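Local coordinates for protein N-acylethanolamine-hydrolyzing acid amidase beta-subunit (Caenorhabditis elegans, PDB 6DY3) that probably hydrolyses fatty acid amides such as N-palmitoylethanolamine to ethanolamine and free fatty acid, as the beta subunit of a self-cleaving lysosomal heterodimer, at residues D173-L185 with V196-L208. Numbering follows the deposited sequence.
Sequences DRRITAIQKLKEL and VEVLSTVPVRNNL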
ATOM      1  N   ASP B 173      16.103 -11.059  -5.773  1.00 49.18           N
ATOM      2  CA  ASP B 173      17.211 -10.720  -4.890  1.00 54.89           C
ATOM      3  C   ASP B 173      16.741  -9.938  -3.670  1.00 50.02           C
ATOM      4  O   ASP B 173      17.352 -10.037  -2.599  1.00 51.79           O
ATOM      5  CB  ASP B 173      18.260  -9.919  -5.663  1.00 62.36           C
ATOM      6  CG  ASP B 173      19.678 -10.358  -5.357  1.00 70.59           C
ATOM      7  OD1 ASP B 173      19.889 -11.068  -4.347  1.00 73.47           O
ATOM      8  OD2 ASP B 173      20.586  -9.995  -6.136  1.00 74.22           O
ATOM      9  N   ARG B 174      15.682  -9.138  -3.814  1.00 40.33           N
ATOM     10  CA  ARG B 174      15.118  -8.435  -2.665  1.00 36.00           C
ATOM     11  C   ARG B 174      14.614  -9.419  -1.618  1.00 35.75           C
ATOM     12  O   ARG B 174      14.880  -9.264  -0.421  1.00 33.19           O
ATOM     13  CB  ARG B 174      13.984  -7.516  -3.111  1.00 33.18           C
ATOM     14  CG  ARG B 174      14.410  -6.412  -4.060  1.00 32.29           C
ATOM     15  CD  ARG B 174      13.202  -5.662  -4.598  1.00 30.26           C
ATOM     16  NE  ARG B 174      12.283  -6.556  -5.295  1.00 31.04           N
ATOM     17  CZ  ARG B 174      11.102  -6.192  -5.784  1.00 27.64           C
ATOM     18  NH1 ARG B 174      10.685  -4.942  -5.651  1.00 24.81           N
ATOM     19  NH2 ARG B 174      10.336  -7.081  -6.403  1.00 27.72           N
ATOM     20  N   ARG B 175      13.866 -10.433  -2.054  1.00 37.06           N
ATOM     21  CA  ARG B 175      13.310 -11.398  -1.112  1.00 38.53           C
ATOM     22  C   ARG B 175      14.399 -12.275  -0.508  1.00 37.24           C
ATOM     23  O   ARG B 175      14.385 -12.544   0.698  1.00 36.87           O
ATOM     24  CB  ARG B 175      12.256 -12.253  -1.814  1.00 40.82           C
ATOM     25  CG  ARG B 175      11.452 -13.136  -0.879  1.00 39.80           C
ATOM     26  CD  ARG B 175      10.310 -13.832  -1.604  1.00 37.89           C
ATOM     27  NE  ARG B 175       9.554 -14.680  -0.694  1.00 37.17           N
ATOM     28  CZ  ARG B 175       9.881 -15.934  -0.404  1.00 43.13           C
ATOM     29  NH1 ARG B 175      10.947 -16.497  -0.957  1.00 44.24           N
ATOM     30  NH2 ARG B 175       9.140 -16.631   0.441  1.00 49.76           N
ATOM     31  N   ILE B 176      15.355 -12.720  -1.324  1.00 35.03           N
ATOM     32  CA  ILE B 176      16.433 -13.573  -0.821  1.00 38.01           C
ATOM     33  C   ILE B 176      17.254 -12.833   0.228  1.00 35.40           C
ATOM     34  O   ILE B 176      17.570 -13.375   1.295  1.00 32.79           O
ATOM     35  CB  ILE B 176      17.317 -14.061  -1.984  1.00 40.55           C
ATOM     36  CG1 ILE B 176      16.494 -14.907  -2.961  1.00 42.58           C
ATOM     37  CG2 ILE B 176      18.510 -14.855  -1.457  1.00 37.93           C
ATOM     38  CD1 ILE B 176      17.178 -15.148  -4.285  1.00 43.16           C
ATOM     39  N   THR B 177      17.630 -11.589  -0.068  1.00 37.26           N
ATOM     40  CA  THR B 177      18.465 -10.829   0.853  1.00 39.43           C
ATOM     41  C   THR B 177      17.754 -10.598   2.180  1.00 39.41           C
ATOM     42  O   THR B 177      18.343 -10.779   3.252  1.00 46.07           O
ATOM     43  CB  THR B 177      18.859  -9.500   0.213  1.00 40.66           C
ATOM     44  OG1 THR B 177      19.615  -9.756  -0.977  1.00 43.65           O
ATOM     45  CG2 THR B 177      19.679  -8.650   1.177  1.00 38.91           C
ATOM     46  N   ALA B 178      16.482 -10.201   2.129  1.00 33.43           N
ATOM     47  CA  ALA B 178      15.749  -9.932   3.361  1.00 32.89           C
ATOM     48  C   ALA B 178      15.656 -11.177   4.232  1.00 32.11           C
ATOM     49  O   ALA B 178      15.739 -11.088   5.462  1.00 33.13           O
ATOM     50  CB  ALA B 178      14.352  -9.397   3.037  1.00 35.04           C
ATOM     51  N   ILE B 179      15.493 -12.351   3.616  1.00 36.25           N
ATOM     52  CA  ILE B 179      15.405 -13.584   4.395  1.00 39.44           C
ATOM     53  C   ILE B 179      16.747 -13.906   5.032  1.00 41.75           C
ATOM     54  O   ILE B 179      16.812 -14.320   6.195  1.00 42.38           O
ATOM     55  CB  ILE B 179      14.912 -14.742   3.508  1.00 39.23           C
ATOM     56  CG1 ILE B 179      13.488 -14.465   3.013  1.00 35.21           C
ATOM     57  CG2 ILE B 179      14.978 -16.066   4.267  1.00 41.48           C
ATOM     58  CD1 ILE B 179      13.039 -15.384   1.893  1.00 36.43           C
ATOM     59  N   GLN B 180      17.835 -13.729   4.284  1.00 49.52           N
ATOM     60  CA  GLN B 180      19.161 -13.935   4.853  1.00 54.76           C
ATOM     61  C   GLN B 180      19.398 -12.983   6.016  1.00 50.97           C
ATOM     62  O   GLN B 180      19.906 -13.384   7.070  1.00 51.35           O
ATOM     63  CB  GLN B 180      20.229 -13.760   3.773  1.00 59.68           C
ATOM     64  CG  GLN B 180      20.319 -14.946   2.818  1.00 68.28           C
ATOM     65  CD  GLN B 180      21.304 -14.724   1.676  1.00 72.45           C
ATOM     66  OE1 GLN B 180      21.982 -13.695   1.614  1.00 72.19           O
ATOM     67  NE2 GLN B 180      21.383 -15.693   0.763  1.00 71.72           N
ATOM     68  N   LYS B 181      19.022 -11.715   5.846  1.00 44.59           N
ATOM     69  CA  LYS B 181      19.297 -10.722   6.874  1.00 42.01           C
ATOM     70  C   LYS B 181      18.486 -10.993   8.136  1.00 43.55           C
ATOM     71  O   LYS B 181      18.998 -10.842   9.252  1.00 47.31           O
ATOM     72  CB  LYS B 181      19.007  -9.325   6.325  1.00 38.51           C
ATOM     73  CG  LYS B 181      19.775  -8.205   7.015  1.00 42.93           C
ATOM     74  CD  LYS B 181      21.265  -8.297   6.748  1.00 45.74           C
ATOM     75  CE  LYS B 181      22.039  -7.213   7.475  1.00 46.74           C
ATOM     76  NZ  LYS B 181      23.475  -7.252   7.084  1.00 49.19           N
ATOM     77  N   LEU B 182      17.228 -11.412   7.986  1.00 41.01           N
ATOM     78  CA  LEU B 182      16.425 -11.757   9.155  1.00 41.59           C
ATOM     79  C   LEU B 182      17.035 -12.929   9.915  1.00 44.11           C
ATOM     80  O   LEU B 182      17.031 -12.950  11.152  1.00 47.66           O
ATOM     81  CB  LEU B 182      14.993 -12.082   8.730  1.00 40.68           C
ATOM     82  CG  LEU B 182      14.140 -10.883   8.321  1.00 38.49           C
ATOM     83  CD1 LEU B 182      12.997 -11.335   7.440  1.00 40.58           C
ATOM     84  CD2 LEU B 182      13.610 -10.152   9.548  1.00 37.59           C
ATOM     85  N   LYS B 183      17.570 -13.912   9.191  1.00 42.65           N
ATOM     86  CA  LYS B 183      18.202 -15.047   9.850  1.00 44.92           C
ATOM     87  C   LYS B 183      19.479 -14.628  10.565  1.00 50.19           C
ATOM     88  O   LYS B 183      19.770 -15.122  11.660  1.00 48.87           O
ATOM     89  CB  LYS B 183      18.482 -16.148   8.829  1.00 46.58           C
ATOM     90  CG  LYS B 183      17.228 -16.834   8.317  1.00 49.14           C
ATOM     91  CD  LYS B 183      17.562 -17.865   7.247  1.00 53.75           C
ATOM     92  CE  LYS B 183      16.315 -18.595   6.769  1.00 55.86           C
ATOM     93  NZ  LYS B 183      16.628 -19.576   5.695  1.00 57.77           N
ATOM     94  N   GLU B 184      20.253 -13.717   9.967  1.00 59.67           N
ATOM     95  CA  GLU B 184      21.474 -13.237  10.610  1.00 62.74           C
ATOM     96  C   GLU B 184      21.153 -12.540  11.924  1.00 58.39           C
ATOM     97  O   GLU B 184      21.782 -12.808  12.954  1.00 63.00           O
ATOM     98  CB  GLU B 184      22.223 -12.280   9.680  1.00 68.33           C
ATOM     99  CG  GLU B 184      22.819 -12.917   8.437  1.00 74.73           C
ATOM    100  CD  GLU B 184      23.526 -11.898   7.551  1.00 77.52           C
ATOM    101  OE1 GLU B 184      23.820 -10.781   8.037  1.00 74.01           O
ATOM    102  OE2 GLU B 184      23.786 -12.215   6.367  1.00 79.92           O
ATOM    103  N   LEU B 185      20.184 -11.620  11.904  1.00 50.40           N
ATOM    104  CA  LEU B 185      19.836 -10.885  13.113  1.00 48.91           C
ATOM    105  C   LEU B 185      19.208 -11.798  14.153  1.00 48.68           C
ATOM    106  O   LEU B 185      19.392 -11.584  15.358  1.00 49.73           O
ATOM    107  CB  LEU B 185      18.900  -9.725  12.771  1.00 44.06           C
ATOM    108  CG  LEU B 185      19.481  -8.718  11.771  1.00 43.45           C
ATOM    109  CD1 LEU B 185      18.474  -7.631  11.438  1.00 41.39           C
ATOM    110  CD2 LEU B 185      20.774  -8.099  12.300  1.00 43.16           C
ATOM    111  N   VAL B 196      14.668  -1.863  10.486  1.00 34.14           N
ATOM    112  CA  VAL B 196      15.305  -0.798   9.716  1.00 35.37           C
ATOM    113  C   VAL B 196      16.576  -1.305   9.042  1.00 38.61           C
ATOM    114  O   VAL B 196      16.886  -0.926   7.905  1.00 34.93           O
ATOM    115  CB  VAL B 196      15.590   0.410  10.627  1.00 34.84           C
ATOM    116  CG1 VAL B 196      16.473   1.429   9.916  1.00 36.40           C
ATOM    117  CG2 VAL B 196      14.292   1.043  11.067  1.00 31.80           C
ATOM    118  N   GLU B 197      17.363  -2.124   9.749  1.00 44.28           N
ATOM    119  CA  GLU B 197      18.567  -2.687   9.144  1.00 44.35           C
ATOM    120  C   GLU B 197      18.221  -3.588   7.964  1.00 40.29           C
ATOM    121  O   GLU B 197      18.899  -3.553   6.932  1.00 44.53           O
ATOM    122  CB  GLU B 197      19.373  -3.464  10.185  1.00 47.86           C
ATOM    123  CG  GLU B 197      20.645  -4.099   9.629  1.00 53.72           C
ATOM    124  CD  GLU B 197      21.506  -4.746  10.709  1.00 59.99           C
ATOM    125  OE1 GLU B 197      21.177  -4.592  11.905  1.00 60.60           O
ATOM    126  OE2 GLU B 197      22.510  -5.410  10.362  1.00 61.64           O
ATOM    127  N   VAL B 198      17.173  -4.405   8.102  1.00 33.36           N
ATOM    128  CA  VAL B 198      16.755  -5.287   7.013  1.00 30.73           C
ATOM    129  C   VAL B 198      16.295  -4.466   5.815  1.00 28.47           C
ATOM    130  O   VAL B 198      16.777  -4.647   4.690  1.00 27.40           O
ATOM    131  CB  VAL B 198      15.643  -6.242   7.489  1.00 30.51           C
ATOM    132  CG1 VAL B 198      15.119  -7.090   6.333  1.00 27.76           C
ATOM    133  CG2 VAL B 198      16.143  -7.134   8.615  1.00 30.95           C
ATOM    134  N   LEU B 199      15.351  -3.548   6.038  1.00 27.83           N
ATOM    135  CA  LEU B 199      14.780  -2.780   4.935  1.00 28.66           C
ATOM    136  C   LEU B 199      15.810  -1.905   4.225  1.00 27.55           C
ATOM    137  O   LEU B 199      15.590  -1.530   3.067  1.00 26.49           O
ATOM    138  CB  LEU B 199      13.623  -1.916   5.447  1.00 27.17           C
ATOM    139  CG  LEU B 199      12.397  -2.682   5.953  1.00 27.05           C
ATOM    140  CD1 LEU B 199      11.376  -1.731   6.557  1.00 27.36           C
ATOM    141  CD2 LEU B 199      11.761  -3.514   4.845  1.00 26.15           C
ATOM    142  N   SER B 200      16.925  -1.582   4.877  1.00 28.75           N
ATOM    143  CA  SER B 200      17.955  -0.730   4.293  1.00 30.17           C
ATOM    144  C   SER B 200      19.049  -1.515   3.579  1.00 31.30           C
ATOM    145  O   SER B 200      19.942  -0.900   2.990  1.00 32.43           O
ATOM    146  CB  SER B 200      18.587   0.150   5.371  1.00 35.02           C
ATOM    147  OG  SER B 200      17.609   0.967   5.985  1.00 37.01           O
ATOM    148  N   THR B 201      19.008  -2.848   3.624  1.00 31.02           N
ATOM    149  CA  THR B 201      20.011  -3.664   2.955  1.00 30.96           C
ATOM    150  C   THR B 201      19.772  -3.679   1.452  1.00 33.09           C
ATOM    151  O   THR B 201      18.636  -3.805   0.987  1.00 33.09           O
ATOM    152  CB  THR B 201      19.993  -5.101   3.486  1.00 29.30           C
ATOM    153  OG1 THR B 201      20.183  -5.106   4.905  1.00 31.27           O
ATOM    154  CG2 THR B 201      21.080  -5.925   2.834  1.00 29.37           C
ATOM    155  N   VAL B 202      20.854  -3.538   0.694  1.00 35.79           N
ATOM    156  CA  VAL B 202      20.777  -3.623  -0.754  1.00 36.31           C
ATOM    157  C   VAL B 202      20.656  -5.100  -1.130  1.00 34.77           C
ATOM    158  O   VAL B 202      21.371  -5.934  -0.570  1.00 35.31           O
ATOM    159  CB  VAL B 202      22.005  -2.971  -1.419  1.00 34.57           C
ATOM    160  CG1 VAL B 202      21.940  -3.114  -2.929  1.00 34.70           C
ATOM    161  CG2 VAL B 202      22.094  -1.509  -1.033  1.00 36.07           C
ATOM    162  N   PRO B 203      19.759  -5.440  -2.074  1.00 29.17           N
ATOM    163  CA  PRO B 203      18.875  -4.608  -2.897  1.00 27.24           C
ATOM    164  C   PRO B 203      17.432  -4.488  -2.389  1.00 28.78           C
ATOM    165  O   PRO B 203      16.568  -4.070  -3.168  1.00 28.62           O
ATOM    166  CB  PRO B 203      18.891  -5.330  -4.240  1.00 24.18           C
ATOM    167  CG  PRO B 203      19.133  -6.784  -3.890  1.00 24.27           C
ATOM    168  CD  PRO B 203      19.616  -6.855  -2.450  1.00 26.01           C
ATOM    169  N   VAL B 204      17.164  -4.862  -1.134  1.00 29.73           N
ATOM    170  CA  VAL B 204      15.850  -4.584  -0.548  1.00 29.79           C
ATOM    171  C   VAL B 204      15.544  -3.097  -0.686  1.00 27.69           C
ATOM    172  O   VAL B 204      14.453  -2.696  -1.110  1.00 24.99           O
ATOM    173  CB  VAL B 204      15.797  -5.034   0.924  1.00 29.40           C
ATOM    174  CG1 VAL B 204      14.368  -4.950   1.460  1.00 26.79           C
ATOM    175  CG2 VAL B 204      16.348  -6.443   1.094  1.00 29.86           C
ATOM    176  N   ARG B 205      16.508  -2.260  -0.315  1.00 30.39           N
ATOM    177  CA  ARG B 205      16.553  -0.874  -0.756  1.00 32.00           C
ATOM    178  C   ARG B 205      17.282  -0.833  -2.091  1.00 28.75           C
ATOM    179  O   ARG B 205      18.323  -1.474  -2.253  1.00 33.07           O
ATOM    180  CB  ARG B 205      17.266  -0.002   0.283  1.00 31.76           C
ATOM    181  CG  ARG B 205      17.814   1.309  -0.255  1.00 29.20           C
ATOM    182  CD  ARG B 205      18.463   2.128   0.851  1.00 32.64           C
ATOM    183  NE  ARG B 205      19.675   1.500   1.377  1.00 37.89           N
ATOM    184  CZ  ARG B 205      20.909   1.758   0.949  1.00 41.06           C
ATOM    185  NH1 ARG B 205      21.117   2.635  -0.023  1.00 41.79           N
ATOM    186  NH2 ARG B 205      21.942   1.135   1.499  1.00 44.21           N
ATOM    187  N   ASN B 206      16.736  -0.084  -3.047  1.00 26.50           N
ATOM    188  CA  ASN B 206      17.291  -0.052  -4.394  1.00 24.47           C
ATOM    189  C   ASN B 206      16.928   1.276  -5.052  1.00 27.68           C
ATOM    190  O   ASN B 206      16.338   2.161  -4.428  1.00 32.70           O
ATOM    191  CB  ASN B 206      16.796  -1.244  -5.211  1.00 23.77           C
ATOM    192  CG  ASN B 206      15.301  -1.327  -5.248  1.00 24.23           C
ATOM    193  OD1 ASN B 206      14.653  -0.527  -5.925  1.00 23.09           O
ATOM    194  ND2 ASN B 206      14.732  -2.290  -4.517  1.00 27.06           N
ATOM    195  N   ASN B 207      17.302   1.415  -6.326  1.00 39.03           N
ATOM    196  CA  ASN B 207      17.120   2.686  -7.027  1.00 44.75           C
ATOM    197  C   ASN B 207      15.649   3.076  -7.145  1.00 39.26           C
ATOM    198  O   ASN B 207      15.336   4.265  -7.278  1.00 39.73           O
ATOM    199  CB  ASN B 207      17.749   2.610  -8.419  1.00 51.02           C
ATOM    200  CG  ASN B 207      19.261   2.567  -8.374  1.00 61.80           C
ATOM    201  OD1 ASN B 207      19.881   3.142  -7.478  1.00 64.78           O
ATOM    202  ND2 ASN B 207      19.867   1.884  -9.345  1.00 69.17           N
ATOM    203  N   LEU B 208      14.739   2.106  -7.131  1.00 32.34           N
ATOM    204  CA  LEU B 208      13.318   2.395  -7.280  1.00 30.45           C
ATOM    205  C   LEU B 208      12.599   2.573  -5.953  1.00 27.75           C
ATOM    206  O   LEU B 208      11.409   2.900  -5.954  1.00 29.78           O
ATOM    207  CB  LEU B 208      12.636   1.279  -8.080  1.00 26.90           C
ATOM    208  CG  LEU B 208      13.230   1.028  -9.466  1.00 24.67           C
ATOM    209  CD1 LEU B 208      12.439  -0.037 -10.179  1.00 28.18           C
ATOM    210  CD2 LEU B 208      13.269   2.304 -10.290  1.00 27.45           C
TER
HETATM  211  O   HOH W   1      22.718  -4.417   5.959  1.00 30.63           O
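Val198 presses as a knob into a hole on helix 173-185 lined by Ala178, Lys181, Leu182 and Leu185; its branched CB sends CG1 to Ala178 CB and CG2 to Leu185 CD1 (3.7 Å). Small Ala178 also admits Val204 CG2. Thr177 suits a mixed surface: its methyl CG2 meets Thr201 CG2, while OG1 donates a hydrogen bond to Asp173 O (2.8 Å) beside Pro203 CD. From CB, Lys181 sets CG anti to the backbone N (chi1 -155°) and bends (chi2 67°), and CG and CD pass Thr201 OG1. CE meets Glu197 OE2 (3.4 Å) and NZ forms a long salt bridge to it; a lysine's aliphatic length lines the hole, its charge reaching Glu197. A water donates to Thr201 OG1 and accepts weakly from NZ. Arg174 CG lies against Pro203 O, which accepts a hydrogen bond from Asn206 ND2 (2.9 Å, 172°). A leucine replacing Asn206 would probably leave Pro203 O without this donor and undo the Asx turn to Leu208 N. Long Arg174 salt-bridges Asp20 through NH1 and Asp172 through NH2, which hydrogen-bonds Asn163. Helix 173-185 packs against helix 192-199 and its cis-proline loop, over the sheet of an Ntn hydrolase, Arg174 reaching toward Cys1, the probable nucleophile.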